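Local coordinates for 3-oxoacyl-[acyl-carrier-protein] synthase 3 (Micrococcus luteus NCTC 2665, PDB 4EWP) that probably catalyses the first condensation of fatty acid synthesis, joining an acyl-CoA primer such as acetyl-CoA to malonyl-ACP with loss of carbon dioxide, at residues I50-A56 against S165-G171; L153-P159 against M231-L236. All coordinates share one frame; numbering follows the deposited sequence.

Contact 1: residues I50-A56 against S165-G171; sequences IVTRQRA and SFLLGDG
Residues 50-56 and 165-171 come closest at Q54 and G169, whose CA atoms lie 4.8 Å apart, and the one direct backbone bond follows beside them, D170 N giving to Q54 O at 2.8 Å. Two arginines then hold the turn at 165-168 by its carbonyls. R53, with CG between the backbone N and the carbonyl carbon (chi1 75°) and its chain bent twice more, brings NE and NH1 side-on to F166 O, NH1 at 2.9 Å; the oxygen lies in the guanidinium plane, and I50 CG2 lies over one face of that group, offset toward its rim. R55 starts away from 165-171 but folds back at chi2, gripping L168 O with NE at 2.9 Å and with NH2, both in the carbonyl plane. This joins the small antiparallel sheet of strands 27-29 and 52-54 to the chain entering strand 170-180 of the N-terminal half of the thiolase fold, beside the predicted active site: L168 packs on N306. Q54 is extended beyond CG, and its NE2 gives to D170 O at 2.8 Å, the oxygen lying close to the plane of the Q54 amide, while OE1 is taken by R23. D170 OD2 accepts from A56 N through its anti lone pair, almost straight at 173°, and has S154 as second partner. At G169 a side chain would run into Q54 O. I50 CD1 rests 3.6 Å from L167 O.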
loop_
_atom_site.group_PDB
_atom_site.type_symbol
_atom_site.label_atom_id
_atom_site.label_comp_id
_atom_site.label_asym_id
_atom_site.label_seq_id
_atom_site.Cartn_x
_atom_site.Cartn_y
_atom_site.Cartn_z
ATOM N N ILE A 50 -4.610 -0.202 -29.715
ATOM C CA ILE A 50 -5.196 -1.367 -29.055
ATOM C C ILE A 50 -6.149 -2.110 -29.985
ATOM O O ILE A 50 -6.995 -1.494 -30.644
ATOM C CB ILE A 50 -5.948 -0.961 -27.772
ATOM C CG1 ILE A 50 -4.987 -0.258 -26.808
ATOM C CG2 ILE A 50 -6.634 -2.171 -27.135
ATOM C CD1 ILE A 50 -5.599 0.113 -25.456
ATOM N N VAL A 51 -5.998 -3.432 -30.045
ATOM C CA VAL A 51 -6.878 -4.273 -30.858
ATOM C C VAL A 51 -7.793 -5.065 -29.941
ATOM O O VAL A 51 -9.012 -5.076 -30.109
ATOM C CB VAL A 51 -6.079 -5.261 -31.726
ATOM C CG1 VAL A 51 -7.013 -6.237 -32.435
ATOM C CG2 VAL A 51 -5.227 -4.515 -32.715
ATOM N N THR A 52 -7.188 -5.736 -28.970
ATOM C CA THR A 52 -7.939 -6.442 -27.949
ATOM C C THR A 52 -7.383 -6.064 -26.581
ATOM O O THR A 52 -6.223 -5.630 -26.462
ATOM C CB THR A 52 -7.843 -7.979 -28.126
ATOM O OG1 THR A 52 -6.491 -8.409 -27.907
ATOM C CG2 THR A 52 -8.272 -8.396 -29.530
ATOM N N ARG A 53 -8.211 -6.225 -25.552
ATOM C CA ARG A 53 -7.737 -6.128 -24.180
ATOM C C ARG A 53 -8.189 -7.342 -23.361
ATOM O O ARG A 53 -9.268 -7.904 -23.588
ATOM C CB ARG A 53 -8.174 -4.813 -23.517
ATOM C CG ARG A 53 -9.650 -4.736 -23.115
ATOM C CD ARG A 53 -10.543 -4.428 -24.298
ATOM N NE ARG A 53 -10.271 -3.110 -24.879
ATOM C CZ ARG A 53 -10.287 -2.847 -26.186
ATOM N NH1 ARG A 53 -10.039 -1.616 -26.620
ATOM N NH2 ARG A 53 -10.567 -3.810 -27.063
ATOM N N GLN A 54 -7.332 -7.754 -22.435
ATOM C CA GLN A 54 -7.647 -8.819 -21.495
ATOM C C GLN A 54 -8.786 -8.381 -20.590
ATOM O O GLN A 54 -8.725 -7.320 -19.976
ATOM C CB GLN A 54 -6.405 -9.156 -20.663
ATOM C CG GLN A 54 -5.332 -9.815 -21.504
ATOM C CD GLN A 54 -3.944 -9.749 -20.911
ATOM O OE1 GLN A 54 -2.970 -10.110 -21.575
ATOM N NE2 GLN A 54 -3.838 -9.293 -19.663
ATOM N N ARG A 55 -9.838 -9.188 -20.527
ATOM C CA ARG A 55 -10.936 -8.916 -19.613
ATOM C C ARG A 55 -11.206 -10.147 -18.745
ATOM O O ARG A 55 -11.520 -11.225 -19.244
ATOM C CB ARG A 55 -12.188 -8.449 -20.371
ATOM C CG ARG A 55 -12.084 -7.006 -20.896
ATOM C CD ARG A 55 -11.806 -6.034 -19.740
ATOM N NE ARG A 55 -11.617 -4.646 -20.157
ATOM C CZ ARG A 55 -12.604 -3.814 -20.508
ATOM N NH1 ARG A 55 -13.868 -4.225 -20.520
ATOM N NH2 ARG A 55 -12.325 -2.560 -20.863
ATOM N N ALA A 56 -11.051 -9.971 -17.437
ATOM C CA ALA A 56 -11.182 -11.063 -16.483
ATOM C C ALA A 56 -12.632 -11.388 -16.207
ATOM O O ALA A 56 -13.487 -10.507 -16.237
ATOM C CB ALA A 56 -10.467 -10.704 -15.169
ATOM N N SER A 165 -11.924 4.270 -20.267
ATOM C CA SER A 165 -12.535 2.951 -20.100
ATOM C C SER A 165 -12.015 1.891 -21.077
ATOM O O SER A 165 -11.550 0.831 -20.670
ATOM C CB SER A 165 -14.060 3.049 -20.218
ATOM O OG SER A 165 -14.452 3.314 -21.556
ATOM N N PHE A 166 -12.101 2.174 -22.369
ATOM C CA PHE A 166 -11.805 1.159 -23.375
ATOM C C PHE A 166 -10.314 0.820 -23.463
ATOM O O PHE A 166 -9.945 -0.153 -24.128
ATOM C CB PHE A 166 -12.315 1.610 -24.736
ATOM C CG PHE A 166 -11.690 2.882 -25.203
ATOM C CD1 PHE A 166 -12.240 4.107 -24.853
ATOM C CD2 PHE A 166 -10.529 2.855 -25.957
ATOM C CE1 PHE A 166 -11.659 5.285 -25.267
ATOM C CE2 PHE A 166 -9.938 4.025 -26.381
ATOM C CZ PHE A 166 -10.503 5.250 -26.035
ATOM N N LEU A 167 -9.461 1.608 -22.799
ATOM C CA LEU A 167 -8.019 1.338 -22.813
ATOM C C LEU A 167 -7.621 0.237 -21.852
ATOM O O LEU A 167 -6.563 -0.364 -21.998
ATOM C CB LEU A 167 -7.196 2.586 -22.474
ATOM C CG LEU A 167 -6.930 3.586 -23.598
ATOM C CD1 LEU A 167 -7.721 4.876 -23.366
ATOM C CD2 LEU A 167 -5.449 3.875 -23.688
ATOM N N LEU A 168 -8.465 -0.026 -20.865
ATOM C CA LEU A 168 -8.025 -0.809 -19.715
ATOM C C LEU A 168 -8.352 -2.290 -19.752
ATOM O O LEU A 168 -9.452 -2.705 -20.123
ATOM C CB LEU A 168 -8.568 -0.196 -18.424
ATOM C CG LEU A 168 -8.231 1.286 -18.291
ATOM C CD1 LEU A 168 -8.756 1.811 -16.953
ATOM C CD2 LEU A 168 -6.718 1.464 -18.434
ATOM N N GLY A 169 -7.381 -3.082 -19.323
ATOM C CA GLY A 169 -7.528 -4.524 -19.285
ATOM C C GLY A 169 -7.097 -5.048 -17.924
ATOM O O GLY A 169 -6.637 -4.279 -17.062
ATOM N N ASP A 170 -7.236 -6.359 -17.746
ATOM C CA ASP A 170 -6.999 -7.010 -16.470
ATOM C C ASP A 170 -5.876 -8.018 -16.603
ATOM O O ASP A 170 -5.662 -8.583 -17.676
ATOM C CB ASP A 170 -8.266 -7.751 -16.020
ATOM C CG ASP A 170 -9.521 -6.875 -16.067
ATOM O OD1 ASP A 170 -9.428 -5.653 -15.819
ATOM O OD2 ASP A 170 -10.611 -7.425 -16.341
ATOM N N GLY A 171 -5.176 -8.265 -15.502
ATOM C CA GLY A 171 -4.199 -9.329 -15.456
ATOM C C GLY A 171 -3.226 -9.142 -14.327
ATOM O O GLY A 171 -3.369 -8.219 -13.518
#

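Contact 2: residues L153-P159 against M231-L236; sequences LSDVVDP and MLWPTL
With CG anti to the backbone N (chi1 175°), W233 swings its indole toward 153-159, and NE1 gives a hydrogen bond of 2.9 Å to D155 O, in the carbonyl plane but 18° out of the ring plane. M231, CG anti to its carbonyl carbon (chi1 -59°) and extended to SD, sets SD 3.4 Å from D158 CG as the two side chains slide past each other in opposite directions. A water bridges D158 OD2 to M231 N, while D158 OD1 bonds T160. The backbones join where L236 N gives to V156 O at 2.8 Å; a second water links D158 N to L236 O. V156 CG1 lies 4.2 Å from W233 NE1. Its other branch, CG2, turns toward L236 CD2, which also meets L153 CD2. An alanine in place of W233 would probably leave D155 O without its indole donor and open a gap beside V156 CG1. D155 forms salt bridges with R152 of its own chain and, through OD1, with R210 of the second subunit, which also packs on W233; E214 of that subunit accepts from W233 N. The arrangement belongs to the dimer interface of this thiolase-fold synthase, where the loop after strand 144-152 meets the segment leading into strand 236-238.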
loop_
_atom_site.group_PDB
_atom_site.type_symbol
_atom_site.label_atom_id
_atom_site.label_comp_id
_atom_site.label_asym_id
_atom_site.label_seq_id
_atom_site.Cartn_x
_atom_site.Cartn_y
_atom_site.Cartn_z
ATOM N N LEU A 153 -9.047 -3.918 -13.531
ATOM C CA LEU A 153 -9.500 -2.568 -13.848
ATOM C C LEU A 153 -10.919 -2.554 -14.393
ATOM O O LEU A 153 -11.609 -1.540 -14.305
ATOM C CB LEU A 153 -8.568 -1.935 -14.882
ATOM C CG LEU A 153 -7.129 -1.642 -14.460
ATOM C CD1 LEU A 153 -6.304 -1.267 -15.660
ATOM C CD2 LEU A 153 -7.107 -0.512 -13.434
ATOM N N SER A 154 -11.357 -3.666 -14.976
ATOM C CA SER A 154 -12.692 -3.699 -15.552
ATOM C C SER A 154 -13.749 -3.493 -14.462
ATOM O O SER A 154 -14.893 -3.148 -14.752
ATOM C CB SER A 154 -12.929 -4.993 -16.342
ATOM O OG SER A 154 -12.671 -6.132 -15.541
ATOM N N ASP A 155 -13.368 -3.683 -13.203
ATOM C CA ASP A 155 -14.312 -3.432 -12.109
ATOM C C ASP A 155 -14.578 -1.951 -11.870
ATOM O O ASP A 155 -15.584 -1.607 -11.248
ATOM C CB ASP A 155 -13.840 -4.063 -10.800
ATOM C CG ASP A 155 -14.136 -5.527 -10.738
ATOM O OD1 ASP A 155 -15.119 -5.961 -11.386
ATOM O OD2 ASP A 155 -13.378 -6.239 -10.049
ATOM N N VAL A 156 -13.674 -1.092 -12.350
ATOM C CA VAL A 156 -13.813 0.349 -12.158
ATOM C C VAL A 156 -13.853 1.196 -13.452
ATOM O O VAL A 156 -13.482 2.370 -13.441
ATOM C CB VAL A 156 -12.717 0.899 -11.228
ATOM C CG1 VAL A 156 -12.981 0.487 -9.794
ATOM C CG2 VAL A 156 -11.340 0.413 -11.679
ATOM N N VAL A 157 -14.311 0.621 -14.556
ATOM C CA VAL A 157 -14.515 1.423 -15.758
ATOM C C VAL A 157 -15.989 1.764 -15.949
ATOM O O VAL A 157 -16.870 1.003 -15.555
ATOM C CB VAL A 157 -13.961 0.743 -17.032
ATOM C CG1 VAL A 157 -12.445 0.675 -16.982
ATOM C CG2 VAL A 157 -14.560 -0.637 -17.221
ATOM N N ASP A 158 -16.253 2.928 -16.526
ATOM C CA ASP A 158 -17.603 3.298 -16.926
ATOM C C ASP A 158 -17.664 3.056 -18.427
ATOM O O ASP A 158 -16.906 3.661 -19.186
ATOM C CB ASP A 158 -17.862 4.773 -16.609
ATOM C CG ASP A 158 -19.288 5.228 -16.956
ATOM O OD1 ASP A 158 -20.001 4.528 -17.712
ATOM O OD2 ASP A 158 -19.691 6.309 -16.473
ATOM N N PRO A 159 -18.559 2.160 -18.863
ATOM C CA PRO A 159 -18.696 1.779 -20.277
ATOM C C PRO A 159 -19.033 2.970 -21.184
ATOM O O PRO A 159 -18.803 2.901 -22.398
ATOM C CB PRO A 159 -19.863 0.785 -20.267
ATOM C CG PRO A 159 -19.992 0.332 -18.858
ATOM C CD PRO A 159 -19.513 1.455 -17.991
ATOM N N MET A 231 -23.238 6.879 -13.214
ATOM C CA MET A 231 -22.976 5.833 -12.239
ATOM C C MET A 231 -22.691 6.466 -10.884
ATOM O O MET A 231 -22.046 7.511 -10.806
ATOM C CB MET A 231 -21.782 4.975 -12.670
ATOM C CG MET A 231 -21.938 4.282 -14.024
ATOM S SD MET A 231 -20.528 3.234 -14.492
ATOM C CE MET A 231 -20.536 2.043 -13.156
ATOM N N LEU A 232 -23.176 5.842 -9.816
ATOM C CA LEU A 232 -22.770 6.231 -8.470
ATOM C C LEU A 232 -21.517 5.460 -8.049
ATOM O O LEU A 232 -20.671 5.981 -7.324
ATOM C CB LEU A 232 -23.905 6.003 -7.468
ATOM C CG LEU A 232 -24.893 7.160 -7.231
ATOM C CD1 LEU A 232 -24.817 8.216 -8.327
ATOM C CD2 LEU A 232 -26.315 6.638 -7.089
ATOM N N TRP A 233 -21.398 4.215 -8.500
ATOM C CA TRP A 233 -20.170 3.458 -8.292
ATOM C C TRP A 233 -19.019 4.262 -8.901
ATOM O O TRP A 233 -19.057 4.607 -10.074
ATOM C CB TRP A 233 -20.279 2.084 -8.948
ATOM C CG TRP A 233 -19.010 1.272 -8.896
ATOM C CD1 TRP A 233 -18.196 0.943 -9.950
ATOM C CD2 TRP A 233 -18.409 0.687 -7.732
ATOM N NE1 TRP A 233 -17.135 0.182 -9.510
ATOM C CE2 TRP A 233 -17.241 0.015 -8.154
ATOM C CE3 TRP A 233 -18.750 0.658 -6.377
ATOM C CZ2 TRP A 233 -16.414 -0.675 -7.268
ATOM C CZ3 TRP A 233 -17.923 -0.027 -5.498
ATOM C CH2 TRP A 233 -16.769 -0.682 -5.949
ATOM N N PRO A 234 -18.006 4.600 -8.094
ATOM C CA PRO A 234 -16.912 5.420 -8.623
ATOM C C PRO A 234 -16.160 4.680 -9.719
ATOM O O PRO A 234 -15.909 3.475 -9.599
ATOM C CB PRO A 234 -15.987 5.607 -7.412
ATOM C CG PRO A 234 -16.833 5.337 -6.227
ATOM C CD PRO A 234 -17.828 4.291 -6.666
ATOM N N THR A 235 -15.803 5.398 -10.777
ATOM C CA THR A 235 -15.062 4.802 -11.875
ATOM C C THR A 235 -13.904 5.693 -12.284
ATOM O O THR A 235 -13.884 6.876 -11.979
ATOM C CB THR A 235 -15.954 4.550 -13.091
ATOM O OG1 THR A 235 -16.586 5.781 -13.485
ATOM C CG2 THR A 235 -17.009 3.523 -12.759
ATOM N N LEU A 236 -12.945 5.099 -12.983
ATOM C CA LEU A 236 -11.724 5.770 -13.392
ATOM C C LEU A 236 -11.981 6.781 -14.516
ATOM O O LEU A 236 -12.844 6.586 -15.375
ATOM C CB LEU A 236 -10.715 4.711 -13.836
ATOM C CG LEU A 236 -9.254 4.761 -13.402
ATOM C CD1 LEU A 236 -9.104 5.217 -11.981
ATOM C CD2 LEU A 236 -8.631 3.378 -13.583
HETATM O O HOH W 1 -14.006 4.336 -17.072
HETATM O O HOH W 2 -22.183 7.514 -16.154
#

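The two contacts adjoin, their centres about 14 Å apart, and lie at the two ends of one connection: contact 2 uses the loop leaving strand 144-152, contact 1 the chain entering the antiparallel neighbour 170-180. The pairing of D170 with S154 bridges them directly. Contact 1 is buried within one chain and rich in polar bonds, with arginines and an amide satisfying backbone carbonyls. Contact 2 is partly buried, relies on apolar packing, two direct hydrogen bonds and bridging waters, and continues into the second subunit. L168 and L153, one from each contact, pack together near the predicted active-site residues C123 and N306.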